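Local coordinates for protein DNMT2 (Spodoptera frugiperda, PDB 4H0N) that probably methylates cytosine 38 in the anticodon loop of tRNA(Asp) and cytosines in DNA, using S-adenosyl-L-methionine as methyl donor, at residues A[136-148]-A[161-175]. The protein carries 3 engineered substitutions. Sequence-based numbering, arbitrary orientation.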
loop_
_atom_site.group_PDB
_atom_site.type_symbol
_atom_site.label_atom_id
_atom_site.label_comp_id
_atom_site.label_asym_id
_atom_site.label_seq_id
_atom_site.Cartn_x
_atom_site.Cartn_y
_atom_site.Cartn_z
ATOM N N LEU A 136 -0.066 23.428 4.148
ATOM C CA LEU A 136 -1.509 23.343 3.942
ATOM C C LEU A 136 -2.237 24.556 4.541
ATOM O O LEU A 136 -3.028 25.214 3.860
ATOM C CB LEU A 136 -2.074 22.045 4.526
ATOM C CG LEU A 136 -1.659 20.716 3.885
ATOM C CD1 LEU A 136 -2.370 19.554 4.569
ATOM C CD2 LEU A 136 -1.951 20.709 2.397
ATOM N N LYS A 137 -1.964 24.842 5.811
ATOM C CA LYS A 137 -2.587 25.966 6.500
ATOM C C LYS A 137 -2.324 27.267 5.759
ATOM O O LYS A 137 -3.202 28.118 5.655
ATOM C CB LYS A 137 -2.048 26.089 7.926
ATOM C CG LYS A 137 -2.484 25.006 8.890
ATOM C CD LYS A 137 -1.717 25.144 10.200
ATOM C CE LYS A 137 -2.599 24.873 11.408
ATOM N NZ LYS A 137 -3.214 23.517 11.367
ATOM N N GLU A 138 -1.101 27.410 5.255
ATOM C CA GLU A 138 -0.678 28.604 4.535
ATOM C C GLU A 138 -1.487 28.795 3.265
ATOM O O GLU A 138 -1.737 29.926 2.848
ATOM C CB GLU A 138 0.804 28.491 4.171
ATOM C CG GLU A 138 1.698 29.559 4.773
ATOM C CD GLU A 138 3.154 29.126 4.829
ATOM O OE1 GLU A 138 3.732 28.814 3.766
ATOM O OE2 GLU A 138 3.716 29.084 5.941
ATOM N N CYS A 139 -1.889 27.684 2.652
ATOM C CA CYS A 139 -2.589 27.722 1.371
ATOM C C CYS A 139 -4.097 27.574 1.543
ATOM O O CYS A 139 -4.808 27.226 0.598
ATOM C CB CYS A 139 -2.050 26.641 0.434
ATOM S SG CYS A 139 -0.274 26.774 0.100
ATOM N N ASN A 140 -4.566 27.843 2.758
ATOM C CA ASN A 140 -5.986 27.754 3.114
ATOM C C ASN A 140 -6.624 26.370 2.882
ATOM O O ASN A 140 -7.768 26.251 2.433
ATOM C CB ASN A 140 -6.770 28.880 2.442
ATOM C CG ASN A 140 -6.056 30.224 2.551
ATOM O OD1 ASN A 140 -6.002 30.835 3.623
ATOM N ND2 ASN A 140 -5.495 30.686 1.438
ATOM N N PHE A 141 -5.860 25.332 3.211
ATOM C CA PHE A 141 -6.350 23.968 3.203
ATOM C C PHE A 141 -6.795 23.589 4.603
ATOM O O PHE A 141 -6.173 24.011 5.591
ATOM C CB PHE A 141 -5.257 23.008 2.726
ATOM C CG PHE A 141 -5.230 22.818 1.235
ATOM C CD1 PHE A 141 -5.924 21.773 0.656
ATOM C CD2 PHE A 141 -4.520 23.685 0.410
ATOM C CE1 PHE A 141 -5.917 21.584 -0.710
ATOM C CE2 PHE A 141 -4.509 23.500 -0.968
ATOM C CZ PHE A 141 -5.213 22.447 -1.527
ATOM N N ILE A 142 -7.881 22.821 4.691
ATOM C CA ILE A 142 -8.267 22.202 5.953
ATOM C C ILE A 142 -8.049 20.703 5.805
ATOM O O ILE A 142 -8.078 20.179 4.690
ATOM C CB ILE A 142 -9.719 22.476 6.310
ATOM C CG1 ILE A 142 -10.644 22.174 5.125
ATOM C CG2 ILE A 142 -9.882 23.922 6.749
ATOM C CD1 ILE A 142 -12.111 22.381 5.459
ATOM N N TYR A 143 -7.826 20.003 6.912
ATOM C CA TYR A 143 -7.356 18.624 6.824
ATOM C C TYR A 143 -7.731 17.736 8.004
ATOM O O TYR A 143 -8.102 18.209 9.075
ATOM C CB TYR A 143 -5.837 18.628 6.689
ATOM C CG TYR A 143 -5.144 19.241 7.883
ATOM C CD1 TYR A 143 -4.690 18.449 8.926
ATOM C CD2 TYR A 143 -4.961 20.618 7.977
ATOM C CE1 TYR A 143 -4.064 19.005 10.024
ATOM C CE2 TYR A 143 -4.332 21.183 9.072
ATOM C CZ TYR A 143 -3.886 20.371 10.091
ATOM O OH TYR A 143 -3.263 20.918 11.185
ATOM N N GLN A 144 -7.616 16.435 7.786
ATOM C CA GLN A 144 -7.638 15.471 8.864
ATOM C C GLN A 144 -6.530 14.436 8.651
ATOM O O GLN A 144 -6.363 13.912 7.546
ATOM C CB GLN A 144 -8.992 14.778 8.934
ATOM C CG GLN A 144 -9.082 13.756 10.042
ATOM C CD GLN A 144 -8.966 14.382 11.417
ATOM O OE1 GLN A 144 -9.919 14.981 11.921
ATOM N NE2 GLN A 144 -7.799 14.242 12.038
ATOM N N GLU A 145 -5.762 14.162 9.703
ATOM C CA GLU A 145 -4.770 13.094 9.668
ATOM C C GLU A 145 -5.332 11.805 10.254
ATOM O O GLU A 145 -6.075 11.830 11.232
ATOM C CB GLU A 145 -3.520 13.497 10.444
ATOM C CG GLU A 145 -2.809 14.709 9.894
ATOM C CD GLU A 145 -1.499 14.979 10.603
ATOM O OE1 GLU A 145 -1.512 15.121 11.844
ATOM O OE2 GLU A 145 -0.456 15.038 9.918
ATOM N N PHE A 146 -4.970 10.674 9.658
ATOM C CA PHE A 146 -5.411 9.377 10.156
ATOM C C PHE A 146 -4.229 8.443 10.381
ATOM O O PHE A 146 -3.164 8.614 9.793
ATOM C CB PHE A 146 -6.352 8.699 9.160
ATOM C CG PHE A 146 -7.594 9.484 8.839
ATOM C CD1 PHE A 146 -7.587 10.433 7.831
ATOM C CD2 PHE A 146 -8.781 9.237 9.509
ATOM C CE1 PHE A 146 -8.733 11.135 7.519
ATOM C CE2 PHE A 146 -9.928 9.935 9.201
ATOM C CZ PHE A 146 -9.905 10.881 8.204
ATOM N N LEU A 147 -4.434 7.454 11.240
ATOM C CA LEU A 147 -3.548 6.302 11.332
ATOM C C LEU A 147 -4.426 5.055 11.284
ATOM O O LEU A 147 -4.953 4.601 12.305
ATOM C CB LEU A 147 -2.710 6.337 12.612
ATOM C CG LEU A 147 -1.414 7.153 12.574
ATOM C CD1 LEU A 147 -0.760 7.196 13.948
ATOM C CD2 LEU A 147 -0.438 6.597 11.536
ATOM N N LEU A 148 -4.589 4.516 10.081
ATOM C CA LEU A 148 -5.531 3.438 9.846
ATOM C C LEU A 148 -4.872 2.129 9.475
ATOM O O LEU A 148 -3.843 2.085 8.793
ATOM C CB LEU A 148 -6.500 3.817 8.742
ATOM C CG LEU A 148 -7.369 5.024 9.055
ATOM C CD1 LEU A 148 -8.296 5.293 7.893
ATOM C CD2 LEU A 148 -8.157 4.783 10.330
ATOM N N ARG A 161 -0.874 2.626 8.339
ATOM C CA ARG A 161 -0.388 3.692 7.475
ATOM C C ARG A 161 -0.901 5.058 7.931
ATOM O O ARG A 161 -1.949 5.168 8.575
ATOM C CB ARG A 161 -0.839 3.452 6.037
ATOM C CG ARG A 161 -0.237 2.231 5.385
ATOM C CD ARG A 161 1.262 2.372 5.314
ATOM N NE ARG A 161 1.851 1.540 4.270
ATOM C CZ ARG A 161 2.319 0.311 4.466
ATOM N NH1 ARG A 161 2.259 -0.242 5.670
ATOM N NH2 ARG A 161 2.847 -0.368 3.455
ATOM N N TYR A 162 -0.149 6.095 7.585
ATOM C CA TYR A 162 -0.556 7.469 7.825
ATOM C C TYR A 162 -1.387 7.951 6.650
ATOM O O TYR A 162 -1.079 7.641 5.499
ATOM C CB TYR A 162 0.678 8.357 7.980
ATOM C CG TYR A 162 0.392 9.840 7.932
ATOM C CD1 TYR A 162 0.135 10.556 9.095
ATOM C CD2 TYR A 162 0.387 10.529 6.723
ATOM C CE1 TYR A 162 -0.120 11.917 9.053
ATOM C CE2 TYR A 162 0.128 11.880 6.671
ATOM C CZ TYR A 162 -0.120 12.571 7.835
ATOM O OH TYR A 162 -0.377 13.921 7.774
ATOM N N TYR A 163 -2.431 8.723 6.938
ATOM C CA TYR A 163 -3.224 9.347 5.883
ATOM C C TYR A 163 -3.545 10.792 6.204
ATOM O O TYR A 163 -3.733 11.161 7.362
ATOM C CB TYR A 163 -4.530 8.596 5.653
ATOM C CG TYR A 163 -4.345 7.182 5.179
ATOM C CD1 TYR A 163 -4.204 6.897 3.826
ATOM C CD2 TYR A 163 -4.313 6.124 6.082
ATOM C CE1 TYR A 163 -4.043 5.597 3.386
ATOM C CE2 TYR A 163 -4.146 4.822 5.651
ATOM C CZ TYR A 163 -4.016 4.566 4.303
ATOM O OH TYR A 163 -3.853 3.275 3.865
ATOM N N CYS A 164 -3.614 11.606 5.160
ATOM C CA CYS A 164 -4.051 12.980 5.299
ATOM C C CYS A 164 -5.051 13.318 4.199
ATOM O O CYS A 164 -4.737 13.220 3.012
ATOM C CB CYS A 164 -2.852 13.926 5.238
ATOM S SG CYS A 164 -3.299 15.666 5.417
ATOM N N THR A 165 -6.263 13.684 4.595
ATOM C CA THR A 165 -7.247 14.188 3.645
ATOM C C THR A 165 -7.284 15.708 3.749
ATOM O O THR A 165 -7.814 16.257 4.712
ATOM C CB THR A 165 -8.648 13.594 3.889
ATOM O OG1 THR A 165 -8.959 13.652 5.286
ATOM C CG2 THR A 165 -8.700 12.145 3.432
ATOM N N ALA A 166 -6.689 16.382 2.769
ATOM C CA ALA A 166 -6.578 17.836 2.784
ATOM C C ALA A 166 -7.520 18.440 1.757
ATOM O O ALA A 166 -7.717 17.886 0.677
ATOM C CB ALA A 166 -5.152 18.266 2.519
ATOM N N ARG A 167 -8.083 19.590 2.097
ATOM C CA ARG A 167 -9.206 20.134 1.359
ATOM C C ARG A 167 -9.228 21.664 1.467
ATOM O O ARG A 167 -8.852 22.224 2.501
ATOM C CB ARG A 167 -10.477 19.550 1.957
ATOM C CG ARG A 167 -11.692 19.636 1.096
ATOM C CD ARG A 167 -12.886 19.176 1.897
ATOM N NE ARG A 167 -14.074 19.965 1.590
ATOM C CZ ARG A 167 -15.140 19.488 0.966
ATOM N NH1 ARG A 167 -15.179 18.214 0.592
ATOM N NH2 ARG A 167 -16.173 20.282 0.727
ATOM N N ARG A 168 -9.659 22.336 0.400
ATOM C CA ARG A 168 -9.794 23.794 0.416
ATOM C C ARG A 168 -10.935 24.214 1.331
ATOM O O ARG A 168 -12.016 23.621 1.298
ATOM C CB ARG A 168 -10.010 24.340 -0.997
ATOM C CG ARG A 168 -8.722 24.530 -1.781
ATOM C CD ARG A 168 -8.239 25.974 -1.731
ATOM N NE ARG A 168 -6.787 26.079 -1.878
ATOM C CZ ARG A 168 -6.120 25.857 -3.010
ATOM N NH1 ARG A 168 -6.769 25.506 -4.112
ATOM N NH2 ARG A 168 -4.799 25.983 -3.040
ATOM N N ASN A 169 -10.701 25.238 2.149
ATOM C CA ASN A 169 -11.659 25.587 3.194
ATOM C C ASN A 169 -12.886 26.340 2.724
ATOM O O ASN A 169 -13.798 26.575 3.509
ATOM C CB ASN A 169 -10.994 26.322 4.366
ATOM C CG ASN A 169 -10.283 27.600 3.949
ATOM O OD1 ASN A 169 -10.570 28.186 2.905
ATOM N ND2 ASN A 169 -9.350 28.044 4.783
ATOM N N ASN A 170 -12.919 26.708 1.450
ATOM C CA ASN A 170 -14.066 27.435 0.911
ATOM C C ASN A 170 -15.103 26.507 0.286
ATOM O O ASN A 170 -16.097 26.953 -0.288
ATOM C CB ASN A 170 -13.614 28.499 -0.086
ATOM C CG ASN A 170 -12.661 27.954 -1.128
ATOM O OD1 ASN A 170 -12.177 26.829 -1.013
ATOM N ND2 ASN A 170 -12.376 28.756 -2.146
ATOM N N LEU A 171 -14.858 25.209 0.406
ATOM C CA LEU A 171 -15.817 24.205 -0.009
ATOM C C LEU A 171 -16.403 23.624 1.268
ATOM O O LEU A 171 -15.662 23.230 2.170
ATOM C CB LEU A 171 -15.116 23.117 -0.822
ATOM C CG LEU A 171 -14.016 23.617 -1.766
ATOM C CD1 LEU A 171 -13.236 22.459 -2.375
ATOM C CD2 LEU A 171 -14.601 24.506 -2.854
ATOM N N THR A 172 -17.726 23.592 1.356
ATOM C CA THR A 172 -18.401 23.158 2.573
ATOM C C THR A 172 -18.118 21.708 2.898
ATOM O O THR A 172 -18.552 20.812 2.171
ATOM C CB THR A 172 -19.912 23.303 2.446
ATOM O OG1 THR A 172 -20.335 22.757 1.186
ATOM C CG2 THR A 172 -20.307 24.768 2.538
ATOM N N TRP A 173 -17.404 21.492 4.000
ATOM C CA TRP A 173 -17.035 20.152 4.442
ATOM C C TRP A 173 -17.770 19.751 5.718
ATOM O O TRP A 173 -17.416 20.200 6.810
ATOM C CB TRP A 173 -15.532 20.072 4.678
ATOM C CG TRP A 173 -14.989 18.673 4.618
ATOM C CD1 TRP A 173 -15.594 17.579 4.064
ATOM C CD2 TRP A 173 -13.727 18.217 5.128
ATOM N NE1 TRP A 173 -14.785 16.474 4.200
ATOM C CE2 TRP A 173 -13.637 16.841 4.846
ATOM C CE3 TRP A 173 -12.669 18.844 5.797
ATOM C CZ2 TRP A 173 -12.530 16.080 5.211
ATOM C CZ3 TRP A 173 -11.570 18.087 6.155
ATOM C CH2 TRP A 173 -11.508 16.720 5.863
ATOM N N PRO A 174 -18.789 18.890 5.581
ATOM C CA PRO A 174 -19.626 18.406 6.683
ATOM C C PRO A 174 -18.830 17.626 7.722
ATOM O O PRO A 174 -19.252 17.530 8.870
ATOM C CB PRO A 174 -20.612 17.463 5.987
ATOM C CG PRO A 174 -20.605 17.885 4.557
ATOM C CD PRO A 174 -19.212 18.334 4.286
ATOM N N PHE A 175 -17.688 17.080 7.322
ATOM C CA PHE A 175 -16.896 16.238 8.213
ATOM C C PHE A 175 -16.393 16.973 9.453
ATOM O O PHE A 175 -15.725 17.994 9.341
ATOM C CB PHE A 175 -15.707 15.629 7.468
ATOM C CG PHE A 175 -14.917 14.670 8.301
ATOM C CD1 PHE A 175 -15.430 13.425 8.609
ATOM C CD2 PHE A 175 -13.674 15.019 8.796
ATOM C CE1 PHE A 175 -14.716 12.540 9.382
ATOM C CE2 PHE A 175 -12.955 14.134 9.575
ATOM C CZ PHE A 175 -13.475 12.894 9.866
#
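Phe-141 and Arg-168 pair side chain to side chain where the two strands begin and end: CZ of the ring lies over the centre of the guanidinium, 3.7 Å above its plane, with the two planes inclined by 49°. The same guanidinium presents its edge to the helix end, where NE makes a weak but straight bond to Cys-139 O (3.4 Å). Were Phe-141 an alanine, that guanidinium face would probably be uncovered and the Arg-168 side chain left freer to swing. On the face carrying Tyr-143, Glu-145 and Tyr-162, the hydroxyl of Tyr-162 donates to OE2 of Glu-145, whose carboxylate stands nearly perpendicular to the phenol ring (88°). With CG opposite the backbone N (chi1 167°), the Tyr-162 ring runs along the strand toward that carboxylate; Arg-129 of helix 127-138 forms a salt bridge with the same OE2. On the opposite face, that of Gln-144, Phe-146 and Thr-165, Thr-165 OG1 meets the rim of the Phe-146 ring in plane, 3.4 Å from CE1, while Ile-142 CD1 touches the Trp-173 edge at CE3 (3.6 Å). Paired backbone bonds, such as Phe-146 N to Tyr-163 O (2.7 Å), fix the antiparallel register. Sandwiched between helices 127-138 and 321-332, strands 161-168 and 141-148 form the antiparallel pair at one edge of the Rossmann-like sheet, with 161-168 running against 114-119 on its other side, as in class I methyltransferases.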